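Local coordinates for YcaO (Methanopyrus kandleri, PDB 6CIB), which binds ADP and magnesium and probably uses ATP, as a YcaO-family enzyme, in converting backbone amides of ribosomal peptides to thioamides, at residues Thr66-Ile69 / Gln70-Ser74; Glu18-Arg21 / Trp22-Arg26; Ala76-Cys79 / Val80-Ala83; Glu27-Lys31 / Val32-Glu36; Leu249-Val252 / Ala253-Leu256. All blocks are in the same frame, centred on the assembly; numbering follows the deposited sequence.

Contact 1 of 5, residues Thr66-Ile69 / Gln70-Ser74; sequences TTRI and QARVS. With ADP (adenosine-5'-diphosphate), chain G; OXM (oxamic acid), chain I.
T67 is the N-cap of helix 68-85: its OG1 accepts the backbone N-H of Q70 at 3.1 Å. Q70 itself is buried, and its chain folds at the second torsion (chi2 56°) to present the amide to the adenine. There NE2 donates to ADP N7 at 2.8 Å, while OE1 accepts from ADP N6 at 3.2 Å, so one amide reads both the acceptor and the donor of this purine edge. A71 adds the backbone bond to T67 O and packs against strand 45-54. R72 runs extended back over the helix start and lays one face of its guanidinium on the aliphatic CG and CD of R68, with CZ 3.6 Å from R68 CD. The R68 chain is bent twice under that face and grips oxamic acid side-on, NE to O2 at 2.7 Å and NH2 to O3 at 2.8 Å, both nearly straight; its NH1 forms a salt bridge with E48. A leucine in place of R72 would probably leave S39 without this donor and deprive the bent R68 chain of the flat lid that helps to hold it. V73 sends CG1 to the adenine, 3.5 Å from ADP C6, and leans its CG2 on the carbonyl oxygen of I69. S74 OG donates to ADP O2A at 2.7 Å and also accepts from the backbone N of K64. Together this is an N-capped helix start whose next turn supplies the adenine and alpha-phosphate contacts of the ADP pocket.

Contact 2 of 5, residues Glu18-Arg21 / Trp22-Arg26; sequences ETLR and WIRHR
L20 holds CG opposite its backbone N (chi1 -170°), which turns its isobutyl group along the helix toward R24, and R24 stretches CG to NE back the other way to meet it. The guanidinium therefore lies flat on the leucine, with L20 CG 3.6 Å above its plane and over its centre. Both methyls take part: CD2 is 3.6 Å from R24 NH1, and CD1 approaches R24 NE at 3.8 Å. With alanine in place of L20, the R24 guanidinium would probably lose its apolar seat and turn more freely, and I69 would lose the methyl packed on it.

On the next flank T19 points CG2 at I23 CD1, 3.9 Å away, and both methyls rest against V73. The hydroxyl of T19 is engaged by R152, which also makes a cation-pi contact with W22. The carbonyl oxygen of T19 sits at the edge of the W22 ring, 3.8 Å from CE3, in the ring plane, while R26 CD lies over one ring face. Backbone bonds from W22, I23, R24 and H25 to the residues four before them run unbroken beneath these groups.

One side of helix 16-25 is aliphatic and faces helix 68-85 beside ADP, whereas the R24 guanidinium rests one flat face on the L20 branches, a contact that shields apolar surface and probably leaves the N-H edges to other partners.

Contact 3 of 5, residues Ala76-Cys79 / Val80-Ala83; sequences AMEC and VERA. With MG (magnesium ion), chain H; ADP (adenosine-5'-diphosphate), chain G.
The magnesium and ribose end of the YcaO nucleotide site is built from E78 and E81, three residues apart on helix 68-85. E81 carries CG between its backbone N and carbonyl carbon (chi1 76°), which brings CG to 3.2 Å from E78 O and sends the extended carboxylate toward the metal. OE2 binds the magnesium ion at 2.6 Å, long for this metal. The other oxygen, OE1, accepts from ADP O3' at a very short 2.4 Å, a length best treated as doubtful. Three waters and the carbonyl oxygen of L148 are further ligands of the ion.

E78 stays in the second shell. Its carboxylate crosses that of E81 with the planes 35° apart, and a water donates to OE2 of both residues, 2.6 Å from each, linking two acids whose OE2 atoms are 4.0 Å apart. A metal-bound water also lies within hydrogen-bonding distance of E78 OE1 and ADP O3B, although it has more acceptors nearby than protons to give. Helix 68-85 thus supplies a metal ligand and, one turn earlier on the same face, a second acid that probably helps to position a metal-bound water.

One residue earlier, selenomethionine M77 lies alongside the nucleoside: CB is 3.2 Å from ADP O4', and the chain bends at both later torsions to place CE 3.6 Å from ADP N3. The opposite flank of the helix is apolar, with C79 and A83 meeting V32 while V80 meets L28 and V344. Regular backbone bonds, such as E81 N to M77 O, join the turns.

Contact 4 of 5, residues Glu27-Lys31 / Val32-Glu36; sequences ELERK and VGVVE
V32, E29 and V34 bury the most surface in this turn, and the carbonyl oxygen of E29 is its pivot. V34 N donates to E29 O at 3.0 Å, while V32 N reaches the same oxygen at 3.3 Å from the other face of the carbonyl plane, standing well above it. One acceptor thus ties down two amides as the chain leaves the helix. V32 also presses CB to 3.1 Å from L28 O, beside a weak bond from its N to that oxygen, and its methyls pack on C79 and A83 of helix 68-85.

V34 turns back toward the helix: its CG2, lying beside its own backbone N, comes to 3.8 Å from E29 CB, crossing the glutamate side chain. Beyond that apolar stem the E29 carboxylate is shared by two cations, OE1 with K37 and OE2 with R50, which pins the extended chain across the start of the sheet.

At the opposite end, R30 grips E27 side-on, giving NH2 and NE to the single oxygen OE1, the former at 2.7 Å, with that oxygen close to the guanidinium plane.

Between V32 and V34, G33 takes a positive phi of 93°, at which a CB would jam against the preceding carbonyl oxygen, and its N donates to R30 O at 3.1 Å. This is a Schellman motif ending helix 28-31 and delivering the chain into strand 34-42, where V35 and E36 form a classic beta bulge opposite R51.

Contact 5 of 5, residues Leu249-Val252 / Ala253-Leu256; sequences LLEV and AQGL
L256 and V252 meet one helical turn apart in helix 241-260, lying side by side and pointing the same way. From L256, CB sits 3.7 Å from V252 O. CG comes nearer to the same oxygen, 3.4 Å, because it lies beside the backbone N (chi1 -64°) and so leans back over the preceding turn. At the tip, CD1 reaches V252 CG1 at 4.0 Å, a methyl-to-methyl contact. That V252 methyl stands anti to its own backbone N, which directs it along the helix toward the leucine. Beneath them L256 N donates to V252 O at 2.9 Å.

The pair belongs to an apolar flank: V252 also packs on A221 and T223 of strand 217-224, and L256 on V201 and the side chain of E230. L249 and A253 continue it against L197 of helix 188-198. Another side of the helix is polar. There E251 OE1 accepts from the backbone N of F235, while the Q254 side chain packs on K64. The side chain of E251 ends about 4 Å from the bound ADP. G255 sits between the two flanks, its N bonded to E251 O at 2.8 Å; a CB on it would be tight against V252 O, at 3.3 Å.

Chemically, the helix is therefore two-sided: the side chains of V252 and L256 meet by van der Waals contact alone in the interior, and the E251 acid lies on the nucleotide side, held by the backbone N of F235.

Contacts 3 and 5 are the buried ones; of the three partly buried, contacts 2 and 4 carry exposed arginines, a histidine or a lysine, and contact 1 exposes T67 and I69. Contacts 1 and 3 are successive turns of helix 68-85 and share ADP: the first gives it amide and hydroxyl bonds while its R68 guanidinium holds oxamic acid, the second carboxylates and metal-bound water. Contacts 2 and 4 follow each other in the chain and lean on that helix by aliphatic packing, I23 on A76 and V32 on C79. Contact 5, on a different helix, touches contact 1 only lightly, through L250 near T66, and lies about 25 Å, centre to centre, from contact 2.

Contact 1 of 5, residues Thr66-Ile69 / Gln70-Ser74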
# COMPACT_ATOMS: atom_id res chain seq x y z
N THR A 66 -2.84 -2.84 -15.41
CA THR A 66 -2.59 -3.65 -16.61
C THR A 66 -3.18 -3.01 -17.86
O THR A 66 -2.77 -3.33 -18.98
CB THR A 66 -3.13 -5.08 -16.46
OG1 THR A 66 -4.54 -5.03 -16.21
CG2 THR A 66 -2.43 -5.80 -15.31
N THR A 67 -4.16 -2.11 -17.67
CA THR A 67 -4.82 -1.40 -18.75
C THR A 67 -4.72 0.11 -18.51
O THR A 67 -4.54 0.55 -17.36
CB THR A 67 -6.33 -1.75 -18.85
OG1 THR A 67 -6.96 -1.43 -17.61
CG2 THR A 67 -6.55 -3.24 -19.19
N ARG A 68 -4.86 0.88 -19.58
CA ARG A 68 -4.79 2.35 -19.51
C ARG A 68 -5.94 2.88 -18.67
O ARG A 68 -5.77 3.84 -17.91
CB ARG A 68 -4.80 2.96 -20.92
CG ARG A 68 -4.69 4.49 -20.99
CD ARG A 68 -3.38 5.04 -20.42
NE ARG A 68 -2.20 4.50 -21.09
CZ ARG A 68 -0.94 4.65 -20.67
NH1 ARG A 68 -0.66 5.33 -19.56
NH2 ARG A 68 0.05 4.10 -21.38
N ILE A 69 -7.11 2.24 -18.80
CA ILE A 69 -8.28 2.59 -17.99
C ILE A 69 -7.95 2.43 -16.49
O ILE A 69 -8.13 3.39 -15.72
CB ILE A 69 -9.57 1.81 -18.39
CG1 ILE A 69 -10.15 2.35 -19.71
CG2 ILE A 69 -10.63 1.94 -17.30
CD1 ILE A 69 -11.23 1.48 -20.35
N GLN A 70 -7.44 1.27 -16.09
CA GLN A 70 -7.12 1.03 -14.66
C GLN A 70 -6.04 1.98 -14.13
O GLN A 70 -6.13 2.46 -13.01
CB GLN A 70 -6.76 -0.44 -14.37
CG GLN A 70 -6.32 -0.75 -12.92
CD GLN A 70 -7.32 -0.35 -11.84
OE1 GLN A 70 -8.51 -0.16 -12.10
NE2 GLN A 70 -6.83 -0.22 -10.60
N ALA A 71 -5.03 2.26 -14.96
CA ALA A 71 -3.99 3.22 -14.59
C ALA A 71 -4.56 4.61 -14.34
O ALA A 71 -4.12 5.30 -13.41
CB ALA A 71 -2.91 3.27 -15.67
N ARG A 72 -5.55 5.00 -15.14
CA ARG A 72 -6.19 6.31 -15.02
C ARG A 72 -7.13 6.39 -13.81
O ARG A 72 -7.23 7.43 -13.18
CB ARG A 72 -6.88 6.71 -16.35
CG ARG A 72 -5.85 7.14 -17.38
CD ARG A 72 -6.40 7.55 -18.73
NE ARG A 72 -5.30 7.99 -19.57
CZ ARG A 72 -5.31 8.05 -20.91
NH1 ARG A 72 -6.39 7.68 -21.60
NH2 ARG A 72 -4.23 8.47 -21.55
N VAL A 73 -7.80 5.28 -13.50
CA VAL A 73 -8.58 5.15 -12.26
C VAL A 73 -7.65 5.21 -11.04
O VAL A 73 -7.89 5.97 -10.11
CB VAL A 73 -9.41 3.84 -12.24
CG1 VAL A 73 -10.06 3.62 -10.87
CG2 VAL A 73 -10.47 3.85 -13.33
N SER A 74 -6.59 4.41 -11.08
CA SER A 74 -5.58 4.34 -10.01
C SER A 74 -4.99 5.73 -9.71
O SER A 74 -4.90 6.13 -8.55
CB SER A 74 -4.49 3.34 -10.42
OG SER A 74 -3.34 3.45 -9.61
PB ADP G . -2.01 1.07 -4.25
O1B ADP G . -3.21 1.14 -3.33
O2B ADP G . -1.05 -0.06 -3.95
O3B ADP G . -1.32 2.39 -4.52
PA ADP G . -3.29 1.36 -6.84
O1A ADP G . -3.99 0.29 -7.64
O2A ADP G . -2.22 2.14 -7.56
O3A ADP G . -2.65 0.54 -5.63
O5' ADP G . -4.40 2.34 -6.23
C5' ADP G . -4.22 3.71 -5.84
C4' ADP G . -5.49 4.21 -5.12
O4' ADP G . -6.62 4.09 -5.99
C3' ADP G . -5.86 3.38 -3.89
O3' ADP G . -6.55 4.20 -2.93
C2' ADP G . -6.82 2.34 -4.43
O2' ADP G . -7.67 1.79 -3.43
C1' ADP G . -7.58 3.14 -5.49
N9 ADP G . -8.07 2.32 -6.61
C8 ADP G . -7.29 1.64 -7.48
N7 ADP G . -8.05 0.98 -8.39
C5 ADP G . -9.33 1.26 -8.13
C6 ADP G . -10.63 0.88 -8.72
N6 ADP G . -10.68 0.08 -9.81
N1 ADP G . -11.75 1.38 -8.14
C2 ADP G . -11.71 2.18 -7.05
N3 ADP G . -10.55 2.57 -6.46
C4 ADP G . -9.35 2.14 -6.95
C1 OXM I . -2.03 2.76 -25.65
N1 OXM I . -1.01 2.75 -26.50
O1 OXM I . -3.19 2.57 -26.01
C2 OXM I . -1.74 3.01 -24.24
O2 OXM I . -2.67 3.34 -23.47
O3 OXM I . -0.56 2.88 -23.83

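Contact 2 of 5, residues Glu18-Arg21 / Trp22-Arg26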
# COMPACT_ATOMS: atom_id res chain seq x y z
N GLU A 18 -16.27 1.45 -15.80
CA GLU A 18 -17.41 2.06 -15.11
C GLU A 18 -16.93 3.13 -14.12
O GLU A 18 -17.46 4.24 -14.08
CB GLU A 18 -18.24 0.99 -14.39
CG GLU A 18 -19.25 0.29 -15.28
CD GLU A 18 -19.35 -1.22 -15.05
OE1 GLU A 18 -19.30 -1.71 -13.89
OE2 GLU A 18 -19.50 -1.93 -16.08
N THR A 19 -15.92 2.77 -13.33
CA THR A 19 -15.34 3.67 -12.34
C THR A 19 -14.71 4.91 -12.97
O THR A 19 -14.88 6.01 -12.45
CB THR A 19 -14.36 2.91 -11.42
OG1 THR A 19 -15.09 1.86 -10.78
CG2 THR A 19 -13.75 3.82 -10.34
N LEU A 20 -14.03 4.74 -14.10
CA LEU A 20 -13.45 5.88 -14.82
C LEU A 20 -14.54 6.85 -15.29
O LEU A 20 -14.40 8.07 -15.14
CB LEU A 20 -12.55 5.45 -15.99
CG LEU A 20 -11.70 6.53 -16.68
CD1 LEU A 20 -10.94 7.44 -15.71
CD2 LEU A 20 -10.74 5.91 -17.68
N ARG A 21 -15.62 6.29 -15.83
CA ARG A 21 -16.76 7.08 -16.31
C ARG A 21 -17.34 7.90 -15.16
O ARG A 21 -17.64 9.08 -15.32
CB ARG A 21 -17.80 6.15 -16.96
CG ARG A 21 -19.01 6.83 -17.58
CD ARG A 21 -19.75 5.93 -18.57
NE ARG A 21 -20.01 4.59 -18.04
CZ ARG A 21 -19.61 3.45 -18.60
NH1 ARG A 21 -18.93 3.43 -19.74
NH2 ARG A 21 -19.92 2.30 -18.01
N TRP A 22 -17.46 7.25 -14.00
CA TRP A 22 -17.94 7.83 -12.75
C TRP A 22 -17.00 8.93 -12.20
O TRP A 22 -17.48 9.99 -11.79
CB TRP A 22 -18.14 6.68 -11.75
CG TRP A 22 -18.55 7.02 -10.34
CD1 TRP A 22 -19.83 7.19 -9.87
CD2 TRP A 22 -17.68 7.17 -9.22
NE1 TRP A 22 -19.80 7.45 -8.51
CE2 TRP A 22 -18.50 7.44 -8.09
CE3 TRP A 22 -16.29 7.11 -9.05
CZ2 TRP A 22 -17.97 7.66 -6.81
CZ3 TRP A 22 -15.75 7.33 -7.77
CH2 TRP A 22 -16.60 7.60 -6.67
N ILE A 23 -15.69 8.67 -12.20
CA ILE A 23 -14.67 9.68 -11.81
C ILE A 23 -14.79 10.94 -12.68
O ILE A 23 -14.77 12.06 -12.16
CB ILE A 23 -13.22 9.10 -11.87
CG1 ILE A 23 -12.96 8.12 -10.70
CG2 ILE A 23 -12.16 10.20 -11.88
CD1 ILE A 23 -11.79 7.17 -10.91
N ARG A 24 -14.94 10.73 -13.98
CA ARG A 24 -15.05 11.83 -14.95
C ARG A 24 -16.33 12.64 -14.80
O ARG A 24 -16.29 13.88 -14.83
CB ARG A 24 -14.89 11.30 -16.37
CG ARG A 24 -13.44 11.16 -16.76
CD ARG A 24 -13.28 10.20 -17.92
NE ARG A 24 -11.86 10.06 -18.26
CZ ARG A 24 -11.38 9.22 -19.17
NH1 ARG A 24 -12.18 8.40 -19.85
NH2 ARG A 24 -10.07 9.18 -19.39
N HIS A 25 -17.45 11.95 -14.62
CA HIS A 25 -18.75 12.59 -14.43
C HIS A 25 -18.76 13.48 -13.18
O HIS A 25 -19.26 14.61 -13.21
CB HIS A 25 -19.86 11.54 -14.34
CG HIS A 25 -21.21 12.12 -14.03
ND1 HIS A 25 -21.82 11.98 -12.81
CD2 HIS A 25 -22.05 12.87 -14.79
CE1 HIS A 25 -22.99 12.60 -12.82
NE2 HIS A 25 -23.15 13.15 -14.01
N ARG A 26 -18.17 12.96 -12.10
CA ARG A 26 -18.12 13.63 -10.80
C ARG A 26 -17.01 14.69 -10.71
O ARG A 26 -16.90 15.38 -9.69
CB ARG A 26 -17.91 12.60 -9.70
CG ARG A 26 -19.17 11.88 -9.25
CD ARG A 26 -18.78 10.89 -8.18
NE ARG A 26 -19.91 10.38 -7.42
CZ ARG A 26 -20.27 10.81 -6.22
NH1 ARG A 26 -19.59 11.78 -5.61
NH2 ARG A 26 -21.32 10.26 -5.62

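Contact 3 of 5, residues Ala76-Cys79 / Val80-Ala83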
# COMPACT_ATOMS: atom_id res chain seq x y z
N ALA A 76 -6.28 8.75 -10.49
CA ALA A 76 -7.35 9.60 -9.97
C ALA A 76 -7.65 9.35 -8.48
O ALA A 76 -7.74 10.30 -7.70
CB ALA A 76 -8.62 9.42 -10.80
N MSE A 77 -7.80 8.09 -8.10
CA MSE A 77 -8.18 7.72 -6.74
C MSE A 77 -7.04 7.94 -5.76
O MSE A 77 -7.29 8.23 -4.59
CB MSE A 77 -8.75 6.31 -6.73
CG MSE A 77 -10.01 6.16 -7.58
SE MSE A 77 -11.50 7.18 -6.79
CE MSE A 77 -12.05 5.72 -5.58
N GLU A 78 -5.80 7.83 -6.23
CA GLU A 78 -4.61 8.22 -5.48
C GLU A 78 -4.68 9.70 -5.08
O GLU A 78 -4.46 10.05 -3.92
CB GLU A 78 -3.35 7.93 -6.30
CG GLU A 78 -2.02 8.33 -5.66
CD GLU A 78 -1.48 7.32 -4.68
OE1 GLU A 78 -1.54 6.10 -4.96
OE2 GLU A 78 -0.95 7.74 -3.63
N CYS A 79 -4.99 10.56 -6.06
CA CYS A 79 -5.22 11.98 -5.79
C CYS A 79 -6.34 12.22 -4.77
O CYS A 79 -6.19 13.06 -3.89
CB CYS A 79 -5.49 12.75 -7.08
SG CYS A 79 -4.06 12.76 -8.17
N VAL A 80 -7.42 11.45 -4.88
CA VAL A 80 -8.59 11.59 -4.01
C VAL A 80 -8.26 11.22 -2.55
O VAL A 80 -8.57 12.00 -1.64
CB VAL A 80 -9.82 10.79 -4.53
CG1 VAL A 80 -10.92 10.70 -3.47
CG2 VAL A 80 -10.41 11.44 -5.78
N GLU A 81 -7.61 10.07 -2.35
CA GLU A 81 -7.22 9.65 -1.00
C GLU A 81 -6.30 10.66 -0.32
O GLU A 81 -6.45 10.90 0.88
CB GLU A 81 -6.62 8.22 -0.99
CG GLU A 81 -5.20 8.09 -1.51
CD GLU A 81 -4.57 6.74 -1.23
OE1 GLU A 81 -5.16 5.72 -1.61
OE2 GLU A 81 -3.46 6.70 -0.66
N ARG A 82 -5.38 11.27 -1.08
CA ARG A 82 -4.47 12.27 -0.53
C ARG A 82 -5.19 13.55 -0.10
O ARG A 82 -4.86 14.12 0.94
CB ARG A 82 -3.30 12.57 -1.49
CG ARG A 82 -2.31 11.42 -1.66
CD ARG A 82 -1.55 11.08 -0.38
NE ARG A 82 -0.53 12.09 -0.07
CZ ARG A 82 0.73 12.05 -0.50
NH1 ARG A 82 1.15 11.04 -1.26
NH2 ARG A 82 1.57 13.02 -0.17
N ALA A 83 -6.18 13.98 -0.88
CA ALA A 83 -7.01 15.13 -0.51
C ALA A 83 -7.85 14.83 0.74
O ALA A 83 -7.97 15.68 1.63
CB ALA A 83 -7.90 15.56 -1.66
MG MG H . -3.08 4.14 -0.69
PB ADP G . -2.01 1.07 -4.25
O1B ADP G . -3.21 1.14 -3.33
O2B ADP G . -1.05 -0.06 -3.95
O3B ADP G . -1.32 2.39 -4.52
PA ADP G . -3.29 1.36 -6.84
O1A ADP G . -3.99 0.29 -7.64
O2A ADP G . -2.22 2.14 -7.56
O3A ADP G . -2.65 0.54 -5.63
O5' ADP G . -4.40 2.34 -6.23
C5' ADP G . -4.22 3.71 -5.84
C4' ADP G . -5.49 4.21 -5.12
O4' ADP G . -6.62 4.09 -5.99
C3' ADP G . -5.86 3.38 -3.89
O3' ADP G . -6.55 4.20 -2.93
C2' ADP G . -6.82 2.34 -4.43
O2' ADP G . -7.67 1.79 -3.43
C1' ADP G . -7.58 3.14 -5.49
N9 ADP G . -8.07 2.32 -6.61
C8 ADP G . -7.29 1.64 -7.48
N7 ADP G . -8.05 0.98 -8.39
C5 ADP G . -9.33 1.26 -8.13
C6 ADP G . -10.63 0.88 -8.72
N6 ADP G . -10.68 0.08 -9.81
N1 ADP G . -11.75 1.38 -8.14
C2 ADP G . -11.71 2.18 -7.05
N3 ADP G . -10.55 2.57 -6.46
C4 ADP G . -9.35 2.14 -6.95
O HOH W 1 -1.07 7.71 -1.05
O HOH W 2 -1.86 4.46 -2.55
O HOH W 3 -3.71 2.02 -0.96
O HOH W 4 -1.40 4.34 0.74

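Contact 4 of 5, residues Glu27-Lys31 / Val32-Glu36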
# COMPACT_ATOMS: atom_id res chain seq x y z
N GLU A 27 -16.19 14.78 -11.76
CA GLU A 27 -15.11 15.77 -11.88
C GLU A 27 -14.14 15.73 -10.69
O GLU A 27 -13.64 16.77 -10.22
CB GLU A 27 -15.71 17.18 -12.09
CG GLU A 27 -16.58 17.29 -13.33
CD GLU A 27 -17.01 18.72 -13.66
OE1 GLU A 27 -16.45 19.68 -13.10
OE2 GLU A 27 -17.93 18.88 -14.49
N LEU A 28 -13.86 14.51 -10.23
CA LEU A 28 -13.06 14.28 -9.01
C LEU A 28 -11.66 14.86 -9.10
O LEU A 28 -11.18 15.46 -8.12
CB LEU A 28 -13.02 12.79 -8.63
CG LEU A 28 -14.34 12.08 -8.32
CD1 LEU A 28 -14.07 10.61 -8.05
CD2 LEU A 28 -15.10 12.71 -7.15
N GLU A 29 -11.01 14.71 -10.26
CA GLU A 29 -9.62 15.15 -10.43
C GLU A 29 -9.48 16.66 -10.31
O GLU A 29 -8.63 17.15 -9.54
CB GLU A 29 -9.01 14.59 -11.73
CG GLU A 29 -8.82 13.08 -11.65
CD GLU A 29 -7.81 12.52 -12.64
OE1 GLU A 29 -8.21 12.20 -13.77
OE2 GLU A 29 -6.63 12.35 -12.27
N ARG A 30 -10.35 17.40 -11.02
CA ARG A 30 -10.43 18.86 -10.89
C ARG A 30 -10.71 19.27 -9.44
O ARG A 30 -10.03 20.15 -8.91
CB ARG A 30 -11.50 19.45 -11.83
CG ARG A 30 -11.54 20.98 -11.85
CD ARG A 30 -12.74 21.56 -12.60
NE ARG A 30 -14.05 21.07 -12.15
CZ ARG A 30 -14.69 21.44 -11.04
NH1 ARG A 30 -14.15 22.33 -10.20
NH2 ARG A 30 -15.87 20.92 -10.74
N LYS A 31 -11.69 18.62 -8.80
CA LYS A 31 -12.14 18.98 -7.46
C LYS A 31 -11.08 18.78 -6.40
O LYS A 31 -11.10 19.44 -5.35
CB LYS A 31 -13.41 18.20 -7.08
CG LYS A 31 -14.68 18.77 -7.69
CD LYS A 31 -15.87 17.85 -7.44
CE LYS A 31 -17.15 18.40 -8.05
NZ LYS A 31 -18.16 17.33 -8.30
N VAL A 32 -10.14 17.89 -6.71
CA VAL A 32 -9.08 17.46 -5.81
C VAL A 32 -7.74 18.14 -6.14
O VAL A 32 -6.71 17.89 -5.51
CB VAL A 32 -9.07 15.91 -5.84
CG1 VAL A 32 -7.77 15.29 -6.30
CG2 VAL A 32 -9.64 15.35 -4.55
N GLY A 33 -7.76 19.03 -7.14
CA GLY A 33 -6.62 19.91 -7.43
C GLY A 33 -5.61 19.42 -8.46
O GLY A 33 -4.50 19.96 -8.51
N VAL A 34 -5.98 18.42 -9.26
CA VAL A 34 -5.13 17.95 -10.37
C VAL A 34 -5.02 19.09 -11.38
O VAL A 34 -6.03 19.63 -11.83
CB VAL A 34 -5.70 16.67 -11.04
CG1 VAL A 34 -4.96 16.34 -12.34
CG2 VAL A 34 -5.66 15.49 -10.08
N VAL A 35 -3.79 19.44 -11.72
CA VAL A 35 -3.54 20.54 -12.65
C VAL A 35 -2.80 20.07 -13.91
O VAL A 35 -2.80 20.78 -14.92
CB VAL A 35 -2.83 21.74 -11.98
CG1 VAL A 35 -3.80 22.50 -11.08
CG2 VAL A 35 -1.59 21.30 -11.21
N GLU A 36 -2.20 18.88 -13.84
CA GLU A 36 -1.51 18.28 -14.99
C GLU A 36 -1.51 16.75 -14.96
O GLU A 36 -1.46 16.14 -13.88
CB GLU A 36 -0.08 18.81 -15.08
CG GLU A 36 0.48 18.88 -16.50
CD GLU A 36 1.88 19.48 -16.58
OE1 GLU A 36 2.46 19.86 -15.53
OE2 GLU A 36 2.42 19.55 -17.70

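Contact 5 of 5, residues Leu249-Val252 / Ala253-Leu256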
# COMPACT_ATOMS: atom_id res chain seq x y z
N LEU A 249 5.04 -6.25 -9.50
CA LEU A 249 5.52 -5.92 -10.85
C LEU A 249 5.01 -4.56 -11.34
O LEU A 249 5.78 -3.79 -11.93
CB LEU A 249 5.16 -7.03 -11.85
CG LEU A 249 5.92 -8.35 -11.70
CD1 LEU A 249 5.27 -9.46 -12.52
CD2 LEU A 249 7.38 -8.22 -12.08
N LEU A 250 3.74 -4.27 -11.07
CA LEU A 250 3.15 -2.96 -11.38
C LEU A 250 3.82 -1.80 -10.61
O LEU A 250 3.99 -0.72 -11.16
CB LEU A 250 1.64 -2.96 -11.14
CG LEU A 250 0.76 -3.83 -12.06
CD1 LEU A 250 -0.68 -3.78 -11.60
CD2 LEU A 250 0.84 -3.42 -13.52
N GLU A 251 4.20 -2.06 -9.36
CA GLU A 251 4.92 -1.09 -8.55
C GLU A 251 6.32 -0.81 -9.10
O GLU A 251 6.75 0.34 -9.11
CB GLU A 251 4.96 -1.49 -7.08
CG GLU A 251 4.03 -0.65 -6.20
CD GLU A 251 4.09 -1.02 -4.73
OE1 GLU A 251 5.18 -1.33 -4.21
OE2 GLU A 251 3.02 -0.99 -4.08
N VAL A 252 7.00 -1.85 -9.59
CA VAL A 252 8.28 -1.70 -10.30
C VAL A 252 8.12 -0.77 -11.52
O VAL A 252 8.86 0.19 -11.66
CB VAL A 252 8.88 -3.06 -10.69
CG1 VAL A 252 10.02 -2.91 -11.68
CG2 VAL A 252 9.36 -3.80 -9.45
N ALA A 253 7.13 -1.05 -12.37
CA ALA A 253 6.88 -0.21 -13.55
C ALA A 253 6.63 1.25 -13.14
O ALA A 253 7.20 2.16 -13.74
CB ALA A 253 5.71 -0.74 -14.36
N GLN A 254 5.80 1.46 -12.12
CA GLN A 254 5.56 2.77 -11.54
C GLN A 254 6.86 3.44 -11.07
O GLN A 254 7.10 4.62 -11.37
CB GLN A 254 4.57 2.66 -10.38
CG GLN A 254 4.16 4.00 -9.76
CD GLN A 254 3.01 3.84 -8.80
OE1 GLN A 254 1.88 4.25 -9.09
NE2 GLN A 254 3.26 3.20 -7.67
N GLY A 255 7.68 2.67 -10.35
CA GLY A 255 8.99 3.13 -9.87
C GLY A 255 9.89 3.60 -11.00
O GLY A 255 10.51 4.66 -10.90
N LEU A 256 9.94 2.82 -12.08
CA LEU A 256 10.76 3.16 -13.25
C LEU A 256 10.28 4.39 -13.98
O LEU A 256 11.11 5.20 -14.42
CB LEU A 256 10.87 1.97 -14.22
CG LEU A 256 11.61 0.74 -13.66
CD1 LEU A 256 11.41 -0.47 -14.56
CD2 LEU A 256 13.08 1.04 -13.45